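Local structure of mannitol dehydrogenase (Pseudomonas fluorescens, 1LJ8) at residues 16-20 with 47-51; 200-204 with 217-221; 294-299 with 351-355. The protein binds NAD and probably catalyses the NAD-dependent interconversion of mannitol and fructose, as a long-chain dehydrogenase. One frame throughout, in Å; residues are numbered along the deposited sequence.

Contact 1. Residues 16-20 with 47-51; sequences KLPAY and DALMN
Tyr20 lays one face of its ring against Met50, a selenomethionine on helix 42-50, and reaches with its hydroxyl to Asp47, one turn earlier on the same helix. Met50 CB lies above the CD2-CE2 side, 3.4 Å from Tyr20 CE2, close enough over the face to count as CH-pi. From there the extended Met50 chain runs across the ring and puts its selenium, SE, 4.0 Å from the Tyr20 centroid, near CZ and CE1, in a Met-aromatic contact on the same face. Pro18 CB covers the opposite face, so the ring is sandwiched. To stand here, Tyr20 places CG between its own backbone N and carbonyl carbon (chi1 48°), the crowded position.

At the far end the Tyr20 and Asp47 side chains cross at about a right angle, with the ring and carboxylate planes 64° apart. Tyr20 OH donates to Asp47 OD1 at 2.6 Å, arriving on the anti side and somewhat out of the carboxylate plane. The third partner, Asn51, works from the ring edge: its OD1 is 3.2 Å from Tyr20 CD2 and also accepts a hydrogen bond from the backbone N of Ala19, 2.6 Å away. That N-H points almost straight at the oxygen (172°), although the nitrogen stands above the carbonyl plane.

A phenylalanine in place of Tyr20 would probably keep the selenomethionine contact but leave Asp47 OD1 without its hydroxyl donor and the ring end no longer tied to helix 42-50. Asp47 OD1 takes a second hydrogen bond from the backbone N of Gly100 in strand 96-107, so a single carboxylate oxygen joins the N-terminal loop, helix 42-50 and that strand. The chemistry is thus split: polar bonds at the hydroxyl and at Ala19 tie the loop to the helix, while CH-pi and selenium contacts fill the face between.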
loop_
_atom_site.group_PDB
_atom_site.type_symbol
_atom_site.label_atom_id
_atom_site.label_comp_id
_atom_site.label_asym_id
_atom_site.label_seq_id
_atom_site.Cartn_x
_atom_site.Cartn_y
_atom_site.Cartn_z
ATOM N N LYS A 16 -20.466 2.249 17.164
ATOM C CA LYS A 16 -19.585 2.917 18.123
ATOM C C LYS A 16 -19.275 4.329 17.632
ATOM O O LYS A 16 -19.072 4.568 16.422
ATOM C CB LYS A 16 -18.295 2.115 18.284
ATOM C CG LYS A 16 -18.526 0.607 18.430
ATOM C CD LYS A 16 -18.841 0.150 19.839
ATOM C CE LYS A 16 -18.697 -1.414 19.939
ATOM N NZ LYS A 16 -17.283 -2.038 19.731
ATOM N N LEU A 17 -19.300 5.275 18.568
ATOM C CA LEU A 17 -19.067 6.691 18.258
ATOM C C LEU A 17 -17.834 7.238 18.957
ATOM O O LEU A 17 -17.415 6.715 20.000
ATOM C CB LEU A 17 -20.264 7.523 18.749
ATOM C CG LEU A 17 -21.670 7.047 18.357
ATOM C CD1 LEU A 17 -22.672 7.955 19.055
ATOM C CD2 LEU A 17 -21.865 7.046 16.816
ATOM N N PRO A 18 -17.233 8.280 18.393
ATOM C CA PRO A 18 -16.054 8.892 19.012
ATOM C C PRO A 18 -16.495 9.283 20.423
ATOM O O PRO A 18 -17.647 9.738 20.622
ATOM C CB PRO A 18 -15.848 10.141 18.175
ATOM C CG PRO A 18 -16.257 9.701 16.806
ATOM C CD PRO A 18 -17.506 8.871 17.068
ATOM N N ALA A 19 -15.610 9.118 21.393
ATOM C CA ALA A 19 -15.927 9.439 22.789
ATOM C C ALA A 19 -15.361 10.798 23.156
ATOM O O ALA A 19 -15.501 11.248 24.289
ATOM C CB ALA A 19 -15.374 8.363 23.736
ATOM N N TYR A 20 -14.779 11.496 22.195
ATOM C CA TYR A 20 -14.221 12.817 22.467
ATOM C C TYR A 20 -15.044 13.849 21.721
ATOM O O TYR A 20 -15.794 13.508 20.795
ATOM C CB TYR A 20 -12.761 12.875 21.999
ATOM C CG TYR A 20 -12.565 12.340 20.579
ATOM C CD1 TYR A 20 -12.498 13.206 19.473
ATOM C CD2 TYR A 20 -12.454 10.979 20.361
ATOM C CE1 TYR A 20 -12.320 12.703 18.159
ATOM C CE2 TYR A 20 -12.264 10.444 19.058
ATOM C CZ TYR A 20 -12.201 11.337 17.962
ATOM O OH TYR A 20 -12.016 10.828 16.685
ATOM N N ASP A 47 -7.736 7.590 16.295
ATOM C CA ASP A 47 -9.090 7.774 16.817
ATOM C C ASP A 47 -9.182 6.947 18.114
ATOM O O ASP A 47 -9.753 7.425 19.120
ATOM C CB ASP A 47 -10.120 7.269 15.766
ATOM C CG ASP A 47 -11.550 7.219 16.298
ATOM O OD1 ASP A 47 -12.240 8.260 16.205
ATOM O OD2 ASP A 47 -11.994 6.143 16.795
ATOM N N ALA A 48 -8.594 5.751 18.119
ATOM C CA ALA A 48 -8.645 4.899 19.333
ATOM C C ALA A 48 -7.953 5.615 20.511
ATOM O O ALA A 48 -8.431 5.549 21.658
ATOM C CB ALA A 48 -7.974 3.523 19.068
ATOM N N LEU A 49 -6.841 6.299 20.247
ATOM C CA LEU A 49 -6.109 7.032 21.305
ATOM C C LEU A 49 -6.985 8.169 21.834
ATOM O O LEU A 49 -7.087 8.386 23.053
ATOM C CB LEU A 49 -4.808 7.658 20.753
ATOM C CG LEU A 49 -3.947 8.453 21.771
ATOM C CD1 LEU A 49 -3.445 7.529 22.890
ATOM C CD2 LEU A 49 -2.761 9.013 21.046
HETATM N N MSE A 50 -7.599 8.907 20.916
HETATM C CA MSE A 50 -8.476 10.034 21.288
HETATM C C MSE A 50 -9.623 9.548 22.146
HETATM O O MSE A 50 -10.037 10.252 23.071
HETATM C CB MSE A 50 -9.008 10.732 20.009
HETATM C CG MSE A 50 -7.894 11.488 19.341
HETATM SE SE MSE A 50 -8.676 12.317 17.751
HETATM C CE MSE A 50 -7.188 13.097 17.027
ATOM N N ASN A 51 -10.103 8.341 21.882
ATOM C CA ASN A 51 -11.202 7.804 22.699
ATOM C C ASN A 51 -10.780 7.518 24.137
ATOM O O ASN A 51 -11.655 7.329 24.997
ATOM C CB ASN A 51 -11.806 6.556 22.090
ATOM C CG ASN A 51 -12.761 6.887 20.955
ATOM O OD1 ASN A 51 -13.297 7.987 20.886
ATOM N ND2 ASN A 51 -12.983 5.937 20.086
#

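Contact 2. Residues 200-204 with 217-221; sequences RKALL and WIKAH
Leu204 and Ile218 meet inside a helical hairpin: helices 195-210 and 212-221 follow one another along the chain and come back side by side, with 150° between the directions of the two short segments and their axes 10.5 Å apart. Leu204 CD2 does most of the work. It lies 3.7 Å from Ile218 CG2, the two side chains sliding past each other in opposite directions, and equally close to the backbone N of Lys219, so this methyl sits against both the side chain and the main chain of the second helix. Ile218 holds its CG2 branch opposite its own backbone N, which turns that methyl toward the first helix; there it also touches Leu203 CD2 at 4.1 Å, crossing Leu203 at about a right angle.

Toward solvent the partners change. Arg200 reaches out fully extended as far as NE, and its NH2 comes within 3.6 Å of Lys219 CE. The guanidinium rests with one face over Leu204 CD1, while Lys219 lies crosswise to Leu204. Arg200 NH2 and Lys219 NZ are 4.5 Å apart, like charges that probably repel mildly. On the buried side, Ile169, Cys170 and Leu173 of helix 165-178 continue the apolar layer. Branched aliphatic side chains within and long charged ones along the outer edge make this a typical amphipathic, antiparallel helix pair.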
loop_
_atom_site.group_PDB
_atom_site.type_symbol
_atom_site.label_atom_id
_atom_site.label_comp_id
_atom_site.label_asym_id
_atom_site.label_seq_id
_atom_site.Cartn_x
_atom_site.Cartn_y
_atom_site.Cartn_z
ATOM N N ARG A 200 13.618 8.385 2.908
ATOM C CA ARG A 200 14.819 9.186 3.146
ATOM C C ARG A 200 15.682 9.298 1.893
ATOM O O ARG A 200 16.069 10.413 1.509
ATOM C CB ARG A 200 15.660 8.563 4.265
ATOM C CG ARG A 200 16.939 9.358 4.587
ATOM C CD ARG A 200 17.583 8.717 5.814
ATOM N NE ARG A 200 18.891 9.266 6.135
ATOM C CZ ARG A 200 20.023 8.906 5.530
ATOM N NH1 ARG A 200 20.025 7.984 4.562
ATOM N NH2 ARG A 200 21.159 9.491 5.884
ATOM N N LYS A 201 15.969 8.167 1.233
ATOM C CA LYS A 201 16.819 8.194 0.045
ATOM C C LYS A 201 16.246 9.052 -1.072
ATOM O O LYS A 201 16.971 9.836 -1.723
ATOM C CB LYS A 201 17.046 6.778 -0.491
ATOM C CG LYS A 201 18.105 6.717 -1.578
ATOM C CD LYS A 201 18.160 5.275 -2.091
ATOM C CE LYS A 201 19.424 5.005 -2.898
ATOM N NZ LYS A 201 19.292 3.671 -3.542
ATOM N N ALA A 202 14.939 8.911 -1.282
ATOM C CA ALA A 202 14.270 9.663 -2.311
ATOM C C ALA A 202 14.237 11.159 -2.012
ATOM O O ALA A 202 14.577 11.971 -2.902
ATOM C CB ALA A 202 12.848 9.123 -2.486
ATOM N N LEU A 203 13.804 11.531 -0.796
ATOM C CA LEU A 203 13.727 12.958 -0.459
ATOM C C LEU A 203 15.099 13.605 -0.510
ATOM O O LEU A 203 15.240 14.710 -1.057
ATOM C CB LEU A 203 13.075 13.178 0.896
ATOM C CG LEU A 203 12.840 14.656 1.242
ATOM C CD1 LEU A 203 11.946 15.386 0.215
ATOM C CD2 LEU A 203 12.232 14.689 2.635
ATOM N N LEU A 204 16.122 12.913 -0.002
ATOM C CA LEU A 204 17.472 13.481 -0.038
ATOM C C LEU A 204 17.979 13.618 -1.453
ATOM O O LEU A 204 18.601 14.646 -1.790
ATOM C CB LEU A 204 18.462 12.628 0.782
ATOM C CG LEU A 204 18.240 12.669 2.300
ATOM C CD1 LEU A 204 19.350 11.797 2.967
ATOM C CD2 LEU A 204 18.307 14.110 2.844
ATOM N N TRP A 217 20.547 20.041 5.388
ATOM C CA TRP A 217 19.700 20.393 6.495
ATOM C C TRP A 217 18.660 19.286 6.717
ATOM O O TRP A 217 18.348 18.939 7.870
ATOM C CB TRP A 217 18.966 21.704 6.238
ATOM C CG TRP A 217 18.163 22.153 7.423
ATOM C CD1 TRP A 217 18.581 22.927 8.473
ATOM C CD2 TRP A 217 16.784 21.883 7.651
ATOM N NE1 TRP A 217 17.538 23.159 9.336
ATOM C CE2 TRP A 217 16.421 22.527 8.851
ATOM C CE3 TRP A 217 15.809 21.160 6.944
ATOM C CZ2 TRP A 217 15.111 22.470 9.373
ATOM C CZ3 TRP A 217 14.507 21.112 7.467
ATOM C CH2 TRP A 217 14.177 21.757 8.661
ATOM N N ILE A 218 18.119 18.745 5.630
ATOM C CA ILE A 218 17.103 17.699 5.771
ATOM C C ILE A 218 17.724 16.445 6.391
ATOM O O ILE A 218 17.154 15.825 7.303
ATOM C CB ILE A 218 16.461 17.376 4.392
ATOM C CG1 ILE A 218 15.574 18.560 3.982
ATOM C CG2 ILE A 218 15.614 16.024 4.455
ATOM C CD1 ILE A 218 14.973 18.399 2.599
ATOM N N LYS A 219 18.904 16.086 5.901
ATOM C CA LYS A 219 19.604 14.913 6.404
ATOM C C LYS A 219 19.809 15.019 7.909
ATOM O O LYS A 219 19.662 14.025 8.649
ATOM C CB LYS A 219 20.929 14.754 5.656
ATOM C CG LYS A 219 21.650 13.467 5.929
ATOM C CD LYS A 219 22.911 13.395 5.071
ATOM C CE LYS A 219 23.657 12.086 5.317
ATOM N NZ LYS A 219 24.580 11.810 4.175
ATOM N N ALA A 220 20.080 16.227 8.386
ATOM C CA ALA A 220 20.304 16.429 9.810
ATOM C C ALA A 220 19.080 16.730 10.687
ATOM O O ALA A 220 19.147 16.575 11.903
ATOM C CB ALA A 220 21.360 17.556 10.008
ATOM N N HIS A 221 17.953 17.133 10.101
ATOM C CA HIS A 221 16.809 17.525 10.930
ATOM C C HIS A 221 15.519 16.708 10.780
ATOM O O HIS A 221 14.625 16.791 11.628
ATOM C CB HIS A 221 16.467 19.015 10.669
ATOM C CG HIS A 221 17.590 19.952 11.027
ATOM N ND1 HIS A 221 17.679 20.590 12.246
ATOM C CD2 HIS A 221 18.698 20.318 10.334
ATOM C CE1 HIS A 221 18.790 21.312 12.287
ATOM N NE2 HIS A 221 19.425 21.164 11.141
#

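Contact 3. Residues 294-299 with 351-355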
loop_
_atom_site.group_PDB
_atom_site.type_symbol
_atom_site.label_atom_id
_atom_site.label_comp_id
_atom_site.label_asym_id
_atom_site.label_seq_id
_atom_site.Cartn_x
_atom_site.Cartn_y
_atom_site.Cartn_z
HETATM N N MSE A 294 9.634 -9.546 6.126
HETATM C CA MSE A 294 8.820 -10.744 6.298
HETATM C C MSE A 294 7.393 -10.590 5.760
HETATM O O MSE A 294 6.862 -11.446 5.019
HETATM C CB MSE A 294 8.705 -11.097 7.787
HETATM C CG MSE A 294 7.772 -12.249 8.052
HETATM SE SE MSE A 294 7.273 -12.311 9.991
HETATM C CE MSE A 294 5.993 -10.854 10.040
ATOM N N LYS A 295 6.749 -9.501 6.145
ATOM C CA LYS A 295 5.375 -9.297 5.696
ATOM C C LYS A 295 5.309 -9.053 4.198
ATOM O O LYS A 295 4.436 -9.586 3.493
ATOM C CB LYS A 295 4.785 -8.106 6.444
ATOM C CG LYS A 295 3.346 -7.833 5.995
ATOM C CD LYS A 295 3.208 -6.471 5.472
ATOM C CE LYS A 295 1.743 -6.171 5.104
ATOM N NZ LYS A 295 1.719 -5.341 3.842
ATOM N N ILE A 296 6.219 -8.229 3.691
ATOM C CA ILE A 296 6.216 -7.946 2.251
ATOM C C ILE A 296 6.503 -9.244 1.453
ATOM O O ILE A 296 5.834 -9.550 0.449
ATOM C CB ILE A 296 7.292 -6.894 1.882
ATOM C CG1 ILE A 296 6.942 -5.514 2.506
ATOM C CG2 ILE A 296 7.389 -6.788 0.346
ATOM C CD1 ILE A 296 5.717 -4.880 1.891
ATOM N N GLY A 297 7.485 -10.024 1.904
ATOM C CA GLY A 297 7.841 -11.240 1.167
ATOM C C GLY A 297 6.778 -12.318 1.151
ATOM O O GLY A 297 6.505 -12.967 0.127
ATOM N N LEU A 298 6.175 -12.518 2.309
ATOM C CA LEU A 298 5.159 -13.544 2.483
ATOM C C LEU A 298 3.740 -13.099 2.191
ATOM O O LEU A 298 3.035 -13.780 1.451
ATOM C CB LEU A 298 5.229 -14.109 3.934
ATOM C CG LEU A 298 6.541 -14.859 4.259
ATOM C CD1 LEU A 298 6.527 -15.225 5.801
ATOM C CD2 LEU A 298 6.648 -16.137 3.378
ATOM N N LEU A 299 3.298 -11.985 2.767
ATOM C CA LEU A 299 1.899 -11.592 2.534
ATOM C C LEU A 299 1.751 -10.970 1.156
ATOM O O LEU A 299 1.003 -11.478 0.309
ATOM C CB LEU A 299 1.418 -10.618 3.628
ATOM C CG LEU A 299 -0.096 -10.358 3.692
ATOM C CD1 LEU A 299 -0.433 -9.730 5.079
ATOM C CD2 LEU A 299 -0.520 -9.378 2.537
ATOM N N LEU A 351 7.700 -18.266 12.321
ATOM C CA LEU A 351 7.274 -18.173 10.901
ATOM C C LEU A 351 6.213 -19.169 10.436
ATOM O O LEU A 351 5.342 -18.850 9.622
ATOM C CB LEU A 351 8.483 -18.268 9.985
ATOM C CG LEU A 351 9.405 -17.036 10.012
ATOM C CD1 LEU A 351 10.667 -17.339 9.200
ATOM C CD2 LEU A 351 8.647 -15.792 9.426
ATOM N N THR A 352 6.290 -20.409 10.919
ATOM C CA THR A 352 5.298 -21.380 10.525
ATOM C C THR A 352 3.915 -20.925 10.934
ATOM O O THR A 352 2.985 -20.984 10.130
ATOM C CB THR A 352 5.598 -22.770 11.130
ATOM O OG1 THR A 352 6.813 -23.256 10.558
ATOM C CG2 THR A 352 4.461 -23.745 10.837
ATOM N N ASP A 353 3.758 -20.461 12.174
ATOM C CA ASP A 353 2.452 -19.998 12.622
ATOM C C ASP A 353 2.067 -18.736 11.853
ATOM O O ASP A 353 0.912 -18.550 11.508
ATOM C CB ASP A 353 2.472 -19.659 14.138
ATOM C CG ASP A 353 2.668 -20.907 15.041
ATOM O OD1 ASP A 353 2.355 -22.017 14.600
ATOM O OD2 ASP A 353 3.146 -20.749 16.181
ATOM N N TYR A 354 3.026 -17.851 11.619
ATOM C CA TYR A 354 2.708 -16.614 10.866
ATOM C C TYR A 354 2.161 -16.945 9.466
ATOM O O TYR A 354 1.144 -16.386 9.035
ATOM C CB TYR A 354 3.959 -15.748 10.754
ATOM C CG TYR A 354 3.730 -14.470 9.949
ATOM C CD1 TYR A 354 3.042 -13.387 10.499
ATOM C CD2 TYR A 354 4.197 -14.371 8.646
ATOM C CE1 TYR A 354 2.825 -12.209 9.748
ATOM C CE2 TYR A 354 3.980 -13.203 7.871
ATOM C CZ TYR A 354 3.305 -12.144 8.431
ATOM O OH TYR A 354 3.129 -11.008 7.660
ATOM N N LYS A 355 2.814 -17.864 8.749
ATOM C CA LYS A 355 2.339 -18.239 7.419
ATOM C C LYS A 355 0.931 -18.836 7.493
ATOM O O LYS A 355 0.094 -18.587 6.626
ATOM C CB LYS A 355 3.324 -19.207 6.725
ATOM C CG LYS A 355 4.641 -18.539 6.335
ATOM C CD LYS A 355 5.609 -19.548 5.689
ATOM C CE LYS A 355 6.303 -20.452 6.751
ATOM N NZ LYS A 355 7.194 -21.398 6.044
#
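Two torsions set Met294 over the ring of Tyr354. Tyr354 swings CG opposite its backbone N (chi1 178°), sending the ring out toward helix 289-313, and Met294, a selenomethionine, bends at its last torsion (chi3 76°) and folds its methyl down over that ring. Met294 CE ends 3.4 Å from Tyr354 CZ, a CH-pi contact over the face, while SE stands almost straight above the ring centre, 4.0 Å from the Tyr354 centroid, as a Met-aromatic contact. Leu351 CD2 flanks the same selenium, 3.8 Å from Met294 SE. Leu298 CD1 comes in at the ring edge, 3.8 Å from Tyr354 CD2, and leans on Lys355 CG as well. The hydroxyl end comes up against the helix backbone, Tyr354 OH lying 3.4 Å from Lys295 CA.

The polar ends point elsewhere: Lys355 NZ makes a salt bridge with Asp336, and Lys295 NZ is hydrogen-bonded to Asn300 and to Asn191 of the NAD site, its side chain about 4 Å from the bound cofactor. No hydrogen bond joins the two segments; aromatic, selenium and aliphatic groups alone bring them together, while Lys295, on the same helix as Met294, carries its amine to the cofactor site.

The three contacts follow one another in series; none nests in or crosses another. From the N terminus, contact 1 closes the first loop, bringing the segment ahead of strand 27-32 back onto helix 42-50 in the Rossmann part of the fold. Contact 2, in the same domain, closes a short hairpin of two consecutive helices. The chain then passes into the C-terminal domain, where contact 3 spans 51 residues, mostly helical and including helix 325-339, to join helix 289-313 to helix 351-362. The sites stay apart, with nearest atoms about 15 Å from each other between contacts 2 and 3. Contact 3 alone comes close to the NAD.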